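PDB 4RCM: methylated RNA-binding protein 1 from Saccharomyces cerevisiae S288c, which reads N6-methyladenosine in RNA through its YTH domain, the part present here, and lowers PHO4 mRNA stability by binding its 3'-untranslated region. Local coordinates for residues I112-L117 against P129-R134; F62-I67 against I145-L150; L10-N15 against I139-G144. All blocks are in the same frame, centred on the assembly; numbering follows the deposited sequence.

Contact 1: residues I112-L117 against P129-R134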
# COMPACT_ATOMS: atom_id res chain seq x y z
N ILE A 112 -5.98 4.44 9.53
CA ILE A 112 -7.04 5.39 9.26
C ILE A 112 -8.37 4.62 9.47
O ILE A 112 -8.53 3.53 8.93
CB ILE A 112 -6.91 5.94 7.84
CG1 ILE A 112 -5.70 6.89 7.72
CG2 ILE A 112 -8.21 6.57 7.38
CD1 ILE A 112 -5.63 8.10 8.65
N ASN A 113 -9.31 5.17 10.23
CA ASN A 113 -10.61 4.49 10.41
C ASN A 113 -11.38 4.37 9.07
O ASN A 113 -11.41 5.31 8.31
CB ASN A 113 -11.46 5.23 11.43
CG ASN A 113 -10.76 5.38 12.77
OD1 ASN A 113 -10.06 4.47 13.24
ND2 ASN A 113 -10.94 6.53 13.40
N ASN A 114 -11.97 3.20 8.80
CA ASN A 114 -12.82 3.00 7.61
C ASN A 114 -13.88 4.07 7.46
O ASN A 114 -14.22 4.48 6.34
CB ASN A 114 -13.56 1.66 7.65
CG ASN A 114 -12.68 0.50 7.25
OD1 ASN A 114 -12.72 0.03 6.09
ND2 ASN A 114 -11.89 0.02 8.20
N ARG A 115 -14.41 4.49 8.60
CA ARG A 115 -15.47 5.49 8.63
C ARG A 115 -15.08 6.70 7.79
O ARG A 115 -15.86 7.16 6.96
CB ARG A 115 -15.76 5.91 10.08
N SER A 116 -13.87 7.21 7.99
CA SER A 116 -13.38 8.39 7.25
C SER A 116 -12.74 8.08 5.85
O SER A 116 -12.38 9.01 5.14
CB SER A 116 -12.45 9.24 8.14
OG SER A 116 -11.91 8.48 9.19
N LEU A 117 -12.63 6.81 5.45
CA LEU A 117 -12.24 6.46 4.05
C LEU A 117 -13.41 6.14 3.09
O LEU A 117 -13.19 5.98 1.85
CB LEU A 117 -11.29 5.26 4.04
CG LEU A 117 -9.83 5.46 4.38
CD1 LEU A 117 -9.16 4.09 4.44
CD2 LEU A 117 -9.11 6.40 3.41
N PRO A 129 -16.85 2.90 -2.87
CA PRO A 129 -15.83 3.43 -1.99
C PRO A 129 -14.52 2.64 -2.06
O PRO A 129 -14.52 1.44 -2.44
CB PRO A 129 -16.43 3.25 -0.62
CG PRO A 129 -17.91 3.24 -0.86
CD PRO A 129 -18.09 2.58 -2.17
N ILE A 130 -13.42 3.30 -1.67
CA ILE A 130 -12.11 2.67 -1.67
C ILE A 130 -12.02 1.41 -0.78
O ILE A 130 -11.29 0.47 -1.07
CB ILE A 130 -10.98 3.68 -1.30
CG1 ILE A 130 -9.61 3.11 -1.68
CG2 ILE A 130 -11.05 4.07 0.16
CD1 ILE A 130 -8.48 4.10 -1.50
N THR A 131 -12.79 1.38 0.28
CA THR A 131 -12.87 0.21 1.15
C THR A 131 -13.39 -1.09 0.48
O THR A 131 -13.23 -2.19 1.04
CB THR A 131 -13.78 0.53 2.33
OG1 THR A 131 -15.00 1.10 1.82
CG2 THR A 131 -13.11 1.54 3.25
N HIS A 132 -14.00 -0.96 -0.71
CA HIS A 132 -14.43 -2.11 -1.53
C HIS A 132 -13.41 -2.59 -2.57
O HIS A 132 -13.69 -3.53 -3.35
CB HIS A 132 -15.72 -1.76 -2.28
CG HIS A 132 -16.89 -1.55 -1.38
ND1 HIS A 132 -18.11 -2.13 -1.62
CD2 HIS A 132 -17.03 -0.85 -0.23
CE1 HIS A 132 -18.96 -1.78 -0.67
NE2 HIS A 132 -18.33 -1.01 0.19
N SER A 133 -12.23 -1.96 -2.61
CA SER A 133 -11.24 -2.29 -3.61
C SER A 133 -10.71 -3.69 -3.37
O SER A 133 -10.52 -4.11 -2.23
CB SER A 133 -10.07 -1.29 -3.58
OG SER A 133 -10.54 0.03 -3.62
N ARG A 134 -10.48 -4.39 -4.44
CA ARG A 134 -9.76 -5.62 -4.38
C ARG A 134 -8.25 -5.36 -4.57
O ARG A 134 -7.81 -4.22 -4.72
CB ARG A 134 -10.25 -6.59 -5.47
CG ARG A 134 -11.71 -7.06 -5.36
CD ARG A 134 -12.11 -7.80 -6.64
NE ARG A 134 -12.09 -6.91 -7.81
CZ ARG A 134 -13.15 -6.27 -8.32
NH1 ARG A 134 -14.36 -6.40 -7.78
NH2 ARG A 134 -13.00 -5.50 -9.38

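Contact 2: residues F62-I67 against I145-L150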
# COMPACT_ATOMS: atom_id res chain seq x y z
N PHE A 62 2.97 4.13 -5.14
CA PHE A 62 2.58 3.93 -3.75
C PHE A 62 1.47 2.89 -3.61
O PHE A 62 0.59 2.76 -4.51
CB PHE A 62 2.14 5.23 -3.11
CG PHE A 62 3.28 6.14 -2.85
CD1 PHE A 62 3.78 6.93 -3.86
CD2 PHE A 62 3.90 6.13 -1.63
CE1 PHE A 62 4.85 7.77 -3.62
CE2 PHE A 62 4.98 6.93 -1.37
CZ PHE A 62 5.47 7.75 -2.37
N LEU A 63 1.50 2.22 -2.45
CA LEU A 63 0.60 1.10 -2.11
C LEU A 63 -0.10 1.40 -0.84
O LEU A 63 0.57 1.54 0.18
CB LEU A 63 1.40 -0.12 -1.87
CG LEU A 63 2.33 -0.39 -3.07
CD1 LEU A 63 3.14 -1.61 -2.77
CD2 LEU A 63 1.53 -0.61 -4.31
N PHE A 64 -1.42 1.50 -0.89
CA PHE A 64 -2.21 1.61 0.34
C PHE A 64 -2.47 0.18 0.87
O PHE A 64 -3.27 -0.58 0.30
CB PHE A 64 -3.54 2.30 0.08
CG PHE A 64 -3.42 3.72 -0.42
CD1 PHE A 64 -2.96 4.74 0.40
CD2 PHE A 64 -3.80 4.04 -1.72
CE1 PHE A 64 -2.90 6.05 -0.05
CE2 PHE A 64 -3.71 5.37 -2.17
CZ PHE A 64 -3.27 6.36 -1.33
N PHE A 65 -1.79 -0.19 1.93
CA PHE A 65 -2.04 -1.48 2.59
C PHE A 65 -3.31 -1.60 3.42
O PHE A 65 -3.54 -0.87 4.40
CB PHE A 65 -0.86 -1.85 3.42
CG PHE A 65 0.21 -2.51 2.64
CD1 PHE A 65 1.11 -1.78 1.88
CD2 PHE A 65 0.32 -3.88 2.67
CE1 PHE A 65 2.13 -2.44 1.15
CE2 PHE A 65 1.33 -4.53 1.99
CZ PHE A 65 2.20 -3.81 1.20
N SER A 66 -4.08 -2.61 3.08
CA SER A 66 -5.31 -2.86 3.79
C SER A 66 -5.41 -4.37 4.12
O SER A 66 -4.89 -5.21 3.39
CB SER A 66 -6.44 -2.44 2.85
OG SER A 66 -7.66 -2.38 3.55
N ILE A 67 -6.08 -4.70 5.23
CA ILE A 67 -6.34 -6.13 5.61
C ILE A 67 -7.81 -6.49 5.31
O ILE A 67 -8.77 -5.82 5.83
CB ILE A 67 -6.00 -6.39 7.11
CG1 ILE A 67 -4.50 -6.07 7.34
CG2 ILE A 67 -6.29 -7.83 7.51
CD1 ILE A 67 -4.22 -5.66 8.79
N ILE A 145 -3.64 11.28 -3.72
CA ILE A 145 -2.97 12.37 -3.04
C ILE A 145 -3.81 12.80 -1.85
O ILE A 145 -3.31 13.06 -0.72
CB ILE A 145 -2.73 13.59 -3.99
CG1 ILE A 145 -1.63 13.28 -5.01
CG2 ILE A 145 -2.40 14.83 -3.20
CD1 ILE A 145 -0.24 13.12 -4.40
N SER A 146 -5.10 12.93 -2.07
CA SER A 146 -5.97 13.36 -0.94
C SER A 146 -5.95 12.31 0.19
O SER A 146 -5.97 12.67 1.36
CB SER A 146 -7.40 13.64 -1.42
OG SER A 146 -8.04 12.44 -1.79
N ILE A 147 -5.87 11.02 -0.14
CA ILE A 147 -5.76 10.00 0.90
C ILE A 147 -4.38 10.07 1.63
O ILE A 147 -4.32 9.97 2.85
CB ILE A 147 -6.12 8.58 0.42
CG1 ILE A 147 -7.57 8.53 -0.08
CG2 ILE A 147 -6.05 7.59 1.59
CD1 ILE A 147 -7.85 7.42 -1.07
N ILE A 148 -3.29 10.28 0.89
CA ILE A 148 -1.98 10.49 1.55
C ILE A 148 -2.09 11.61 2.57
O ILE A 148 -1.57 11.47 3.67
CB ILE A 148 -0.85 10.81 0.55
CG1 ILE A 148 -0.58 9.59 -0.32
CG2 ILE A 148 0.43 11.18 1.28
CD1 ILE A 148 0.03 8.40 0.44
N ASN A 149 -2.81 12.69 2.21
CA ASN A 149 -2.87 13.86 3.09
C ASN A 149 -3.62 13.59 4.37
O ASN A 149 -3.29 14.15 5.45
CB ASN A 149 -3.46 15.09 2.37
CG ASN A 149 -2.49 15.72 1.38
OD1 ASN A 149 -1.25 15.69 1.57
ND2 ASN A 149 -3.03 16.26 0.30
N LEU A 150 -4.62 12.71 4.29
CA LEU A 150 -5.31 12.25 5.50
C LEU A 150 -4.35 11.39 6.34
O LEU A 150 -4.29 11.52 7.55
CB LEU A 150 -6.60 11.50 5.12
CG LEU A 150 -7.54 10.98 6.18
CD1 LEU A 150 -8.27 12.11 6.92
CD2 LEU A 150 -8.55 10.00 5.57

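Contact 3: residues L10-N15 against I139-G144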
# COMPACT_ATOMS: atom_id res chain seq x y z
N LEU A 10 7.13 14.38 2.32
CA LEU A 10 6.83 13.35 1.34
C LEU A 10 6.24 14.05 0.13
O LEU A 10 5.24 14.72 0.24
CB LEU A 10 5.86 12.30 1.93
CG LEU A 10 5.32 11.24 0.97
CD1 LEU A 10 6.47 10.44 0.37
CD2 LEU A 10 4.39 10.34 1.74
N ASN A 11 6.91 13.93 -1.02
CA ASN A 11 6.48 14.55 -2.24
C ASN A 11 6.20 13.50 -3.25
O ASN A 11 7.04 12.65 -3.45
CB ASN A 11 7.56 15.49 -2.82
CG ASN A 11 7.10 16.18 -4.08
OD1 ASN A 11 7.41 15.75 -5.18
ND2 ASN A 11 6.24 17.15 -3.93
N ILE A 12 5.02 13.58 -3.89
CA ILE A 12 4.61 12.62 -4.88
C ILE A 12 4.25 13.36 -6.17
O ILE A 12 3.16 13.98 -6.26
CB ILE A 12 3.41 11.76 -4.37
CG1 ILE A 12 3.76 11.08 -3.05
CG2 ILE A 12 2.98 10.75 -5.43
CD1 ILE A 12 2.66 10.24 -2.53
N PRO A 13 5.16 13.29 -7.17
CA PRO A 13 5.03 14.01 -8.43
C PRO A 13 4.09 13.43 -9.46
O PRO A 13 3.59 12.27 -9.36
CB PRO A 13 6.44 14.00 -9.00
CG PRO A 13 7.21 13.00 -8.27
CD PRO A 13 6.50 12.72 -6.98
N GLU A 14 3.84 14.29 -10.44
CA GLU A 14 2.90 14.07 -11.49
C GLU A 14 3.30 12.76 -12.12
O GLU A 14 4.49 12.42 -12.14
CB GLU A 14 2.98 15.23 -12.54
CG GLU A 14 1.91 15.20 -13.63
CD GLU A 14 2.32 15.99 -14.91
OE1 GLU A 14 3.17 16.91 -14.79
OE2 GLU A 14 1.80 15.68 -16.03
N ASN A 15 2.30 12.01 -12.53
CA ASN A 15 2.45 10.72 -13.20
C ASN A 15 2.76 9.57 -12.25
O ASN A 15 2.92 8.45 -12.69
CB ASN A 15 3.48 10.81 -14.31
CG ASN A 15 3.09 11.78 -15.42
OD1 ASN A 15 1.95 11.87 -15.79
ND2 ASN A 15 4.07 12.45 -16.00
N ILE A 139 -5.79 3.46 -8.10
CA ILE A 139 -6.46 4.61 -7.54
C ILE A 139 -5.96 5.91 -8.26
O ILE A 139 -4.76 6.22 -8.24
CB ILE A 139 -6.18 4.75 -6.03
CG1 ILE A 139 -6.57 3.47 -5.23
CG2 ILE A 139 -6.86 5.98 -5.49
CD1 ILE A 139 -8.05 3.14 -5.17
N PRO A 140 -6.87 6.65 -8.89
CA PRO A 140 -6.45 7.86 -9.64
C PRO A 140 -5.56 8.81 -8.82
O PRO A 140 -5.80 9.00 -7.65
CB PRO A 140 -7.78 8.59 -9.94
CG PRO A 140 -8.85 7.57 -9.76
CD PRO A 140 -8.34 6.63 -8.67
N TYR A 141 -4.59 9.45 -9.46
CA TYR A 141 -3.63 10.30 -8.77
C TYR A 141 -4.25 11.25 -7.75
O TYR A 141 -3.91 11.24 -6.55
CB TYR A 141 -2.85 11.08 -9.83
CG TYR A 141 -1.80 11.97 -9.29
CD1 TYR A 141 -0.55 11.48 -8.89
CD2 TYR A 141 -2.04 13.33 -9.18
CE1 TYR A 141 0.43 12.35 -8.38
CE2 TYR A 141 -1.08 14.20 -8.70
CZ TYR A 141 0.15 13.73 -8.30
OH TYR A 141 1.02 14.65 -7.79
N SER A 142 -5.21 12.05 -8.22
CA SER A 142 -5.80 13.07 -7.34
C SER A 142 -6.45 12.50 -6.07
O SER A 142 -6.29 13.11 -4.98
CB SER A 142 -6.75 14.02 -8.09
OG SER A 142 -7.81 13.33 -8.70
N ILE A 143 -7.17 11.39 -6.17
CA ILE A 143 -7.77 10.73 -5.00
C ILE A 143 -6.63 10.20 -4.12
O ILE A 143 -6.64 10.36 -2.88
CB ILE A 143 -8.66 9.50 -5.38
CG1 ILE A 143 -9.72 9.82 -6.46
CG2 ILE A 143 -9.34 8.93 -4.14
CD1 ILE A 143 -10.60 10.94 -6.10
N GLY A 144 -5.64 9.55 -4.72
CA GLY A 144 -4.53 9.05 -3.93
C GLY A 144 -3.83 10.11 -3.11
O GLY A 144 -3.49 9.89 -1.92

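Contact 1: residues I112-L117 against P129-R134
Asn114 and Thr131 meet at the outer side of this contact with their side chains set at a slant to each other. The amide oxygen does the touching: Asn114 OD1 comes to 3.2 Å from Thr131 CG2, a polar atom resting on a methyl with no hydrogen bond between them. On the threonine, OG1 sits between the backbone N and the carbonyl carbon (chi1 49°), which leaves CG2 anti to the carbonyl carbon and turned to Asn114. Asn114 has a firmer partner elsewhere, since its ND2 donates to the carbonyl of Gly71; that bond would hold the amide in its rotation and so present the oxygen to the methyl.

Deeper in, Leu117 faces Ile130. The branch methyl of the isoleucine touches the leucine's backbone and side chain alike, with Ile130 CG2 3.3 Å from Leu117 O and 4.1 Å from Leu117 CB. The methyl of Thr131 flanks the same carbon, Leu117 CB lying 4.2 Å from Thr131 CG2. Between the two segments there is van der Waals packing without a hydrogen bond. The 3-10 turn 130-132 is secured from within its own segment: Ile130 O accepts from both the hydroxyl and the amide of Ser133, at 2.7 Å from Ser133 OG.

The pair illustrates how short helical turns between the strands of a YTH domain pack against its core. Ile130 also lies on Val20 of strand 17-23, while Leu117 and Thr131 both rest on Phe73 of strand 72-79. Helix 141-151 supplies Ile147 as a partner of both Leu117 and Ile130.

Contact 2: residues F62-I67 against I145-L150
Phe64 reaches from strand 61-67 against two successive isoleucines of helix 141-151, and it has more surface buried here than either of them. The far end of the ring does the touching. Phe64 CE1 lies 3.8 Å from Ile148 CD1 and 3.9 Å from Ile147 CG2, both methyls approaching obliquely, while Phe64 CZ is 4.0 Å from Ile147 CB.

The two isoleucines present different branches. Ile147 points at the strand from its first bond and offers the short CG2 arm. In Ile148 the first bond runs to one side, but the end of the longer arm comes nearer, and CD1 meets the ring. Beyond the pair, Phe120 and Ile130 pack on Ile147, and Val76 of strand 72-79 on Ile148.

This is helix-on-sheet packing in the core of the YTH domain, a good example of one aromatic ring spanning neighbouring positions on a helix. Further along the strand, Ser66 bonds through its hydroxyl to Lys22, an RNA-binding residue. All three contacting residues are buried and wholly apolar, so the join between strand and helix rests on van der Waals packing and the exclusion of water, with no directional bond across it.

Contact 3: residues L10-N15 against I139-G144
The ring of Tyr141 meets the chain at Ile12 and Pro13 with its outer rim: Ile12 O lies at the edge, near the ring plane, whereas Pro13 O and Glu14 CA approach obliquely. Tyr141 opens helix 141-151 of the YTH domain, right after Pro140 at the N-cap position, and ties that helix to the irregular run leading into strand 17-23. The example shows how one long side chain can help join an N-terminal segment to a helix far off in sequence.

The phenol extends from the first turn of the helix towards the loop because chi1 (-178°) sets CG opposite the backbone N. There Tyr141 OH donates to Ile12 O over 2.7 Å, the sole hydrogen bond between the two segments. The hydroxyl approaches the carbonyl at a C=O...donor angle of 148°, tilted 20° from its plane. On the same rim, Ile12 CG2 lies 4.2 Å from Tyr141 CE1, adding a light apolar touch to the polar one. Replacing Tyr141 by a phenylalanine would probably leave the Ile12 carbonyl without this donor and the ring freer to shift against the loop.

Around the pair, Phe18 of strand 17-23 touches both Ile12 and Tyr141. Ile12 also lies on Ile145 and Ile148 further along the helix. The neighbouring carbonyl has its own donor in the hydroxyl of Ser16, yet it also lies close to the ring: Pro13 O stands 3.3 Å from Tyr141 CE1.

How the contacts relate
Helix 141-151 links all three contacts: it supplies one side of contacts 2 and 3, and its Ile147 packs against contact 1. The centres of contacts 1 and 2 are about 10 Å apart, joined where Ile130 CD1 meets Ile147 CD1 at 3.4 Å. Contacts 2 and 3 are equally spaced, with Phe62 CE1 3.5 Å from Ile12 CD1, whereas contacts 1 and 3 stand about 18 Å apart. Nearest atoms lie about 6, 7 and 14 Å from the bound RNA for contacts 1, 2 and 3. The Thr131 side chain is about 6 Å from that of Lys22, so contact 1 borders the methyladenosine site and contact 3 is remote from it.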